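Local coordinates for tail protein, 43 kDa (Neisseria meningitidis MC58, PDB 3D37) that is of unknown function but probably forms part of the baseplate hub in a phage Mu-like contractile tail, at residues Q66-G71 / R319-S324; V216-Q221 / K267-D272. All coordinates share one frame; numbering follows the deposited sequence.

Interaction 1 of 2, residues Q66-G71 / R319-S324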
ATOM      1  N   GLN A  66      36.697   6.768   8.576  1.00 34.01           N
ATOM      2  CA  GLN A  66      36.891   6.128   9.874  1.00 34.53           C
ATOM      3  C   GLN A  66      36.259   4.728   9.882  1.00 33.59           C
ATOM      4  O   GLN A  66      35.059   4.541   9.530  1.00 32.86           O
ATOM      5  CB  GLN A  66      36.320   7.004  10.953  1.00 33.65           C
ATOM      6  CG  GLN A  66      36.489   6.429  12.311  1.00 39.74           C
ATOM      7  CD  GLN A  66      36.184   7.446  13.410  1.00 40.80           C
ATOM      8  OE1 GLN A  66      35.881   8.654  13.130  1.00 51.57           O
ATOM      9  NE2 GLN A  66      36.243   6.984  14.646  1.00 43.72           N
ATOM     10  N   ILE A  67      37.074   3.750  10.230  1.00 31.44           N
ATOM     11  CA  ILE A  67      36.608   2.386  10.299  1.00 31.76           C
ATOM     12  C   ILE A  67      35.640   2.268  11.504  1.00 31.10           C
ATOM     13  O   ILE A  67      35.989   2.636  12.629  1.00 29.67           O
ATOM     14  CB  ILE A  67      37.766   1.409  10.472  1.00 31.24           C
ATOM     15  CG1 ILE A  67      38.620   1.379   9.181  1.00 32.93           C
ATOM     16  CG2 ILE A  67      37.252   0.016  10.831  1.00 29.63           C
ATOM     17  CD1 ILE A  67      40.056   0.847   9.412  1.00 34.21           C
ATOM     18  N   VAL A  68      34.432   1.754  11.245  1.00 29.01           N
ATOM     19  CA  VAL A  68      33.424   1.548  12.292  1.00 27.58           C
ATOM     20  C   VAL A  68      33.207   0.061  12.639  1.00 27.15           C
ATOM     21  O   VAL A  68      32.619  -0.273  13.685  1.00 27.48           O
ATOM     22  CB  VAL A  68      32.072   2.327  11.949  1.00 28.05           C
ATOM     23  CG1 VAL A  68      32.357   3.846  11.725  1.00 28.41           C
ATOM     24  CG2 VAL A  68      31.367   1.800  10.703  1.00 24.79           C
ATOM     25  N   MET A  69      33.714  -0.831  11.800  1.00 26.51           N
ATOM     26  CA  MET A  69      33.566  -2.279  12.012  1.00 27.13           C
ATOM     27  C   MET A  69      34.558  -3.025  11.139  1.00 26.60           C
ATOM     28  O   MET A  69      34.776  -2.644   9.989  1.00 26.59           O
ATOM     29  CB  MET A  69      32.125  -2.749  11.679  1.00 27.30           C
ATOM     30  CG  MET A  69      31.732  -4.163  12.183  1.00 27.36           C
ATOM     31  SD  MET A  69      29.935  -4.575  11.829  1.00 23.27           S
ATOM     32  CE  MET A  69      29.124  -3.416  12.901  1.00 27.69           C
ATOM     33  N   THR A  70      35.100  -4.106  11.697  1.00 27.88           N
ATOM     34  CA  THR A  70      36.017  -5.005  11.030  1.00 28.17           C
ATOM     35  C   THR A  70      35.359  -6.375  11.047  1.00 28.42           C
ATOM     36  O   THR A  70      34.964  -6.854  12.089  1.00 30.38           O
ATOM     37  CB  THR A  70      37.440  -4.997  11.763  1.00 27.99           C
ATOM     38  OG1 THR A  70      37.879  -3.637  11.877  1.00 28.79           O
ATOM     39  CG2 THR A  70      38.503  -5.819  10.999  1.00 28.27           C
ATOM     40  N   GLY A  71      35.214  -7.013   9.896  1.00 29.29           N
ATOM     41  CA  GLY A  71      34.526  -8.296   9.835  1.00 29.34           C
ATOM     42  C   GLY A  71      34.699  -9.070   8.549  1.00 29.13           C
ATOM     43  O   GLY A  71      35.664  -8.907   7.846  1.00 27.81           O
ATOM     44  N   ARG A 319      23.600   0.722  18.902  1.00 26.53           N
ATOM     45  CA  ARG A 319      23.368   1.713  17.916  1.00 27.48           C
ATOM     46  C   ARG A 319      23.384   1.188  16.504  1.00 25.89           C
ATOM     47  O   ARG A 319      24.170   0.323  16.150  1.00 23.49           O
ATOM     48  CB  ARG A 319      24.306   2.924  18.075  1.00 29.26           C
ATOM     49  CG  ARG A 319      25.658   2.774  17.598  1.00 31.52           C
ATOM     50  CD  ARG A 319      25.858   3.143  16.102  1.00 28.69           C
ATOM     51  NE  ARG A 319      27.230   2.762  15.894  1.00 28.97           N
ATOM     52  CZ  ARG A 319      27.707   1.600  15.475  1.00 30.63           C
ATOM     53  NH1 ARG A 319      26.964   0.617  15.040  1.00 29.46           N
ATOM     54  NH2 ARG A 319      29.002   1.456  15.469  1.00 32.35           N
ATOM     55  N   ARG A 320      22.499   1.757  15.706  1.00 25.95           N
ATOM     56  CA  ARG A 320      22.325   1.335  14.327  1.00 27.46           C
ATOM     57  C   ARG A 320      22.392   2.530  13.385  1.00 25.46           C
ATOM     58  O   ARG A 320      21.545   3.402  13.419  1.00 26.34           O
ATOM     59  CB  ARG A 320      21.005   0.562  14.277  1.00 27.26           C
ATOM     60  CG  ARG A 320      20.503  -0.078  12.994  1.00 30.05           C
ATOM     61  CD  ARG A 320      19.139  -0.745  13.378  1.00 32.80           C
ATOM     62  NE  ARG A 320      18.365  -0.948  12.203  1.00 42.05           N
ATOM     63  CZ  ARG A 320      17.027  -0.866  12.099  1.00 44.78           C
ATOM     64  NH1 ARG A 320      16.218  -0.635  13.157  1.00 43.92           N
ATOM     65  NH2 ARG A 320      16.499  -1.002  10.875  1.00 45.28           N
ATOM     66  N   PHE A 321      23.452   2.552  12.569  1.00 25.95           N
ATOM     67  CA  PHE A 321      23.576   3.416  11.415  1.00 26.17           C
ATOM     68  C   PHE A 321      22.689   2.878  10.280  1.00 25.98           C
ATOM     69  O   PHE A 321      22.758   1.702   9.906  1.00 25.53           O
ATOM     70  CB  PHE A 321      25.028   3.515  10.879  1.00 25.45           C
ATOM     71  CG  PHE A 321      26.046   4.027  11.863  1.00 25.54           C
ATOM     72  CD1 PHE A 321      25.851   5.207  12.580  1.00 27.58           C
ATOM     73  CD2 PHE A 321      27.271   3.354  12.004  1.00 23.16           C
ATOM     74  CE1 PHE A 321      26.863   5.705  13.468  1.00 26.07           C
ATOM     75  CE2 PHE A 321      28.302   3.844  12.889  1.00 23.26           C
ATOM     76  CZ  PHE A 321      28.112   5.000  13.592  1.00 26.64           C
ATOM     77  N   MET A 322      21.854   3.755   9.757  1.00 26.25           N
ATOM     78  CA  MET A 322      20.868   3.419   8.782  1.00 27.37           C
ATOM     79  C   MET A 322      20.860   4.422   7.607  1.00 27.69           C
ATOM     80  O   MET A 322      21.046   5.612   7.792  1.00 27.81           O
ATOM     81  CB  MET A 322      19.479   3.424   9.438  1.00 28.03           C
ATOM     82  CG  MET A 322      19.324   2.554  10.723  1.00 29.05           C
ATOM     83  SD  MET A 322      17.567   2.489  11.310  1.00 25.30           S
ATOM     84  CE  MET A 322      17.395   4.148  11.895  1.00 33.90           C
ATOM     85  N   LEU A 323      20.660   3.905   6.412  1.00 29.16           N
ATOM     86  CA  LEU A 323      20.308   4.676   5.229  1.00 30.37           C
ATOM     87  C   LEU A 323      19.110   3.989   4.594  1.00 31.48           C
ATOM     88  O   LEU A 323      19.140   2.787   4.408  1.00 30.81           O
ATOM     89  CB  LEU A 323      21.442   4.673   4.180  1.00 29.30           C
ATOM     90  CG  LEU A 323      21.266   5.285   2.762  1.00 30.50           C
ATOM     91  CD1 LEU A 323      20.975   6.788   2.793  1.00 29.94           C
ATOM     92  CD2 LEU A 323      22.492   4.942   1.912  1.00 30.63           C
ATOM     93  N   SER A 324      18.101   4.778   4.238  1.00 34.25           N
ATOM     94  CA  SER A 324      16.998   4.350   3.401  1.00 36.55           C
ATOM     95  C   SER A 324      16.653   5.430   2.405  1.00 38.49           C
ATOM     96  O   SER A 324      16.941   6.621   2.620  1.00 37.33           O
ATOM     97  CB  SER A 324      15.744   4.022   4.225  1.00 36.41           C
ATOM     98  OG  SER A 324      15.276   5.083   5.046  1.00 37.53           O
TER
HETATM   99  O   HOH W   1      31.115  -1.121  15.773  1.00 29.62           O

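Interaction 2 of 2, residues V216-Q221 / K267-D272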
ATOM      1  N   VAL A 216      13.798 -12.775  45.441  1.00 42.91           N
ATOM      2  CA  VAL A 216      14.578 -13.712  44.648  1.00 41.95           C
ATOM      3  C   VAL A 216      15.551 -14.373  45.583  1.00 42.10           C
ATOM      4  O   VAL A 216      16.335 -13.710  46.245  1.00 41.06           O
ATOM      5  CB  VAL A 216      15.306 -13.046  43.463  1.00 41.47           C
ATOM      6  CG1 VAL A 216      16.164 -14.091  42.694  1.00 37.05           C
ATOM      7  CG2 VAL A 216      14.268 -12.373  42.542  1.00 38.56           C
ATOM      8  N   THR A 217      15.473 -15.687  45.650  1.00 42.65           N
ATOM      9  CA  THR A 217      16.345 -16.419  46.503  1.00 43.18           C
ATOM     10  C   THR A 217      17.450 -17.005  45.637  1.00 43.25           C
ATOM     11  O   THR A 217      17.190 -17.734  44.681  1.00 42.53           O
ATOM     12  CB  THR A 217      15.529 -17.447  47.354  1.00 44.10           C
ATOM     13  OG1 THR A 217      14.761 -18.304  46.500  1.00 46.52           O
ATOM     14  CG2 THR A 217      14.554 -16.695  48.267  1.00 41.20           C
ATOM     15  N   PHE A 218      18.690 -16.624  45.956  1.00 43.77           N
ATOM     16  CA  PHE A 218      19.874 -17.079  45.240  1.00 44.12           C
ATOM     17  C   PHE A 218      20.556 -18.171  46.066  1.00 45.44           C
ATOM     18  O   PHE A 218      20.750 -18.006  47.290  1.00 44.66           O
ATOM     19  CB  PHE A 218      20.845 -15.912  44.990  1.00 43.72           C
ATOM     20  CG  PHE A 218      20.307 -14.844  44.039  1.00 42.58           C
ATOM     21  CD1 PHE A 218      20.468 -14.974  42.672  1.00 43.12           C
ATOM     22  CD2 PHE A 218      19.643 -13.718  44.529  1.00 41.52           C
ATOM     23  CE1 PHE A 218      19.983 -13.974  41.784  1.00 42.97           C
ATOM     24  CE2 PHE A 218      19.157 -12.730  43.670  1.00 42.81           C
ATOM     25  CZ  PHE A 218      19.321 -12.861  42.297  1.00 42.33           C
ATOM     26  N   LEU A 219      20.906 -19.279  45.393  1.00 46.42           N
ATOM     27  CA  LEU A 219      21.482 -20.458  46.056  1.00 47.10           C
ATOM     28  C   LEU A 219      22.814 -20.811  45.435  1.00 48.02           C
ATOM     29  O   LEU A 219      23.007 -20.671  44.219  1.00 47.93           O
ATOM     30  CB  LEU A 219      20.564 -21.689  45.954  1.00 46.95           C
ATOM     31  CG  LEU A 219      19.095 -21.608  46.384  1.00 46.23           C
ATOM     32  CD1 LEU A 219      18.420 -23.059  46.177  1.00 45.02           C
ATOM     33  CD2 LEU A 219      19.022 -21.119  47.852  1.00 45.50           C
ATOM     34  N   ALA A 220      23.740 -21.259  46.272  1.00 49.05           N
ATOM     35  CA  ALA A 220      24.985 -21.836  45.773  1.00 50.46           C
ATOM     36  C   ALA A 220      25.544 -22.842  46.774  1.00 51.16           C
ATOM     37  O   ALA A 220      25.182 -22.846  47.962  1.00 51.19           O
ATOM     38  CB  ALA A 220      26.025 -20.728  45.425  1.00 50.13           C
ATOM     39  N   GLN A 221      26.383 -23.728  46.265  1.00 52.50           N
ATOM     40  CA  GLN A 221      27.007 -24.744  47.076  1.00 53.81           C
ATOM     41  C   GLN A 221      28.493 -24.378  47.217  1.00 54.98           C
ATOM     42  O   GLN A 221      29.157 -24.083  46.212  1.00 55.39           O
ATOM     43  CB  GLN A 221      26.810 -26.115  46.433  1.00 53.90           C
ATOM     44  N   LYS A 267      23.761 -10.011  42.343  1.00 39.53           N
ATOM     45  CA  LYS A 267      23.600  -8.590  42.080  1.00 40.11           C
ATOM     46  C   LYS A 267      23.811  -8.256  40.609  1.00 39.17           C
ATOM     47  O   LYS A 267      23.121  -7.390  40.066  1.00 39.04           O
ATOM     48  CB  LYS A 267      24.513  -7.753  42.984  1.00 40.61           C
ATOM     49  CG  LYS A 267      23.871  -7.482  44.333  1.00 42.59           C
ATOM     50  CD  LYS A 267      24.787  -6.745  45.320  1.00 42.76           C
ATOM     51  CE  LYS A 267      23.991  -6.368  46.560  1.00 45.09           C
ATOM     52  NZ  LYS A 267      24.748  -5.474  47.505  1.00 47.02           N
ATOM     53  N   LYS A 268      24.720  -8.965  39.955  1.00 38.27           N
ATOM     54  CA  LYS A 268      24.863  -8.772  38.529  1.00 37.75           C
ATOM     55  C   LYS A 268      23.607  -9.250  37.826  1.00 35.67           C
ATOM     56  O   LYS A 268      23.125  -8.542  36.946  1.00 35.00           O
ATOM     57  CB  LYS A 268      26.109  -9.433  37.909  1.00 37.46           C
ATOM     58  CG  LYS A 268      26.300  -8.926  36.420  1.00 40.00           C
ATOM     59  CD  LYS A 268      27.187  -9.837  35.574  1.00 40.74           C
ATOM     60  CE  LYS A 268      27.608  -9.136  34.247  1.00 42.08           C
ATOM     61  NZ  LYS A 268      26.516  -8.465  33.517  1.00 39.37           N
ATOM     62  N   GLN A 269      23.070 -10.417  38.203  1.00 34.16           N
ATOM     63  CA  GLN A 269      21.767 -10.841  37.644  1.00 33.28           C
ATOM     64  C   GLN A 269      20.625  -9.821  37.873  1.00 31.08           C
ATOM     65  O   GLN A 269      19.789  -9.609  36.993  1.00 29.69           O
ATOM     66  CB  GLN A 269      21.331 -12.202  38.186  1.00 33.30           C
ATOM     67  CG  GLN A 269      20.004 -12.689  37.572  1.00 35.31           C
ATOM     68  CD  GLN A 269      20.148 -12.947  36.071  1.00 39.38           C
ATOM     69  OE1 GLN A 269      19.706 -12.135  35.216  1.00 43.13           O
ATOM     70  NE2 GLN A 269      20.797 -14.076  35.734  1.00 41.02           N
ATOM     71  N   LEU A 270      20.571  -9.224  39.061  1.00 28.87           N
ATOM     72  CA  LEU A 270      19.527  -8.251  39.349  1.00 28.86           C
ATOM     73  C   LEU A 270      19.709  -7.050  38.456  1.00 27.89           C
ATOM     74  O   LEU A 270      18.738  -6.474  38.054  1.00 25.79           O
ATOM     75  CB  LEU A 270      19.493  -7.795  40.828  1.00 28.25           C
ATOM     76  CG  LEU A 270      18.998  -8.811  41.867  1.00 29.82           C
ATOM     77  CD1 LEU A 270      19.378  -8.408  43.328  1.00 31.56           C
ATOM     78  CD2 LEU A 270      17.523  -9.067  41.764  1.00 28.21           C
ATOM     79  N   ALA A 271      20.954  -6.690  38.124  1.00 27.70           N
ATOM     80  CA  ALA A 271      21.216  -5.492  37.305  1.00 28.07           C
ATOM     81  C   ALA A 271      20.879  -5.780  35.853  1.00 28.05           C
ATOM     82  O   ALA A 271      20.340  -4.927  35.131  1.00 28.74           O
ATOM     83  CB  ALA A 271      22.658  -5.027  37.467  1.00 27.71           C
ATOM     84  N   ASP A 272      21.151  -7.003  35.428  1.00 28.66           N
ATOM     85  CA  ASP A 272      20.788  -7.416  34.089  1.00 29.29           C
ATOM     86  C   ASP A 272      19.278  -7.371  33.906  1.00 28.45           C
ATOM     87  O   ASP A 272      18.783  -6.890  32.899  1.00 27.53           O
ATOM     88  CB  ASP A 272      21.313  -8.818  33.795  1.00 30.04           C
ATOM     89  CG  ASP A 272      22.834  -8.854  33.568  1.00 35.69           C
ATOM     90  OD1 ASP A 272      23.471  -7.769  33.412  1.00 43.50           O
ATOM     91  OD2 ASP A 272      23.384  -9.982  33.564  1.00 41.28           O
TER

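Interaction 1 of 2, residues Q66-G71 / R319-S324
Val68 meets both Phe321 and the end of Arg319 in a small, buried contact between strand 66-81 and strand 310-324, two strands that are not paired with each other. Their backbones stay well apart, Val68 CA lying 10.1 Å from Phe321 CA, and side chains and a water span the interval. CB of Val68 lies 4.2 Å from CE2 of Phe321, near the ring plane, so the phenyl group presents its edge. Phe321 points toward strand 66-81, with CG anti to its carbonyl carbon (chi1 -59°), which carries the ring out across the gap.

Arg319 sets off in another direction, but its bent side chain brings the guanidinium back over Phe321. CE2 of Phe321 sits 3.2 Å from the guanidinium plane, near the border of the group rather than over its centre, and NE of Arg319 likewise stands over the border of one ring face. NE is hydrogen-bonded to Trp295 O, and NH1 makes a weak hydrogen bond to Ser29 OG on strand 24-30. NH2 is 4.4 Å from Val68 O, too far for a direct bond. A water lies between them, 2.7 Å from Val68 O and well placed to donate to it, though other acceptors compete for its protons; its link to Arg319 NH2, at 3.3 Å, is weak. Ile63 of strand 58-63 touches both Val68 and Phe321.

The contact thus joins the GpP-like N-terminal region and the tail protein C-terminal region. Its firmer part is the apolar Val68-Phe321 touch; the polar link through water is loose, and the guanidinium is anchored mainly by Trp295.

Interaction 2 of 2, residues V216-Q221 / K267-D272
This is a partly buried apolar contact between a strand and a helix, in which Phe218 of strand 215-220 packs against Gln269 and Leu270 of helix 259-276. The phenylalanine points toward the helix and contributes the most surface. Its CZ approaches CG of Leu270 to 4.1 Å, and its CE1 lies 4.2 Å from CB of Gln269; both carbons come at a slant to the ring. Leu270 starts off along the flank of the helix, but with CG anti to the carbonyl carbon (chi1 -71°) its branch swings back to the aromatic side chain. Gln269 touches through the root of its side chain, while the amide turns off elsewhere.

Strand 215-220 is the middle member of a three-stranded mixed sheet, between 234-239 and 249-252, and helix 259-276 packs on this sheet; the contact lies in the NMB1110-like third-domain region. Leu262 and Ala266, earlier on the helix, also touch Phe218, and Leu270 reaches Tyr238 on the neighbouring strand. From the same strand as Phe218, Val216 places CG1 3.3 Å from the plane of the Phe218 ring, over one face near the ring's border.

How the interactions relate
Interactions 1 and 2 lie on opposite sides of the chain's centre, with their own centres 35 Å apart and their nearest atoms about 17 Å apart, so neither touches the other. Interaction 1 is the more central, 13 Å from the chain's centre against 22 Å for interaction 2. In sequence, 216-221 and 267-272 fall between 66-71 and 319-324: the outer pair brings together regions 248 residues apart, whereas the inner pair closes a local span of 46. One therefore ties distant family regions together through strands, and the other packs a helix onto a sheet within a single region.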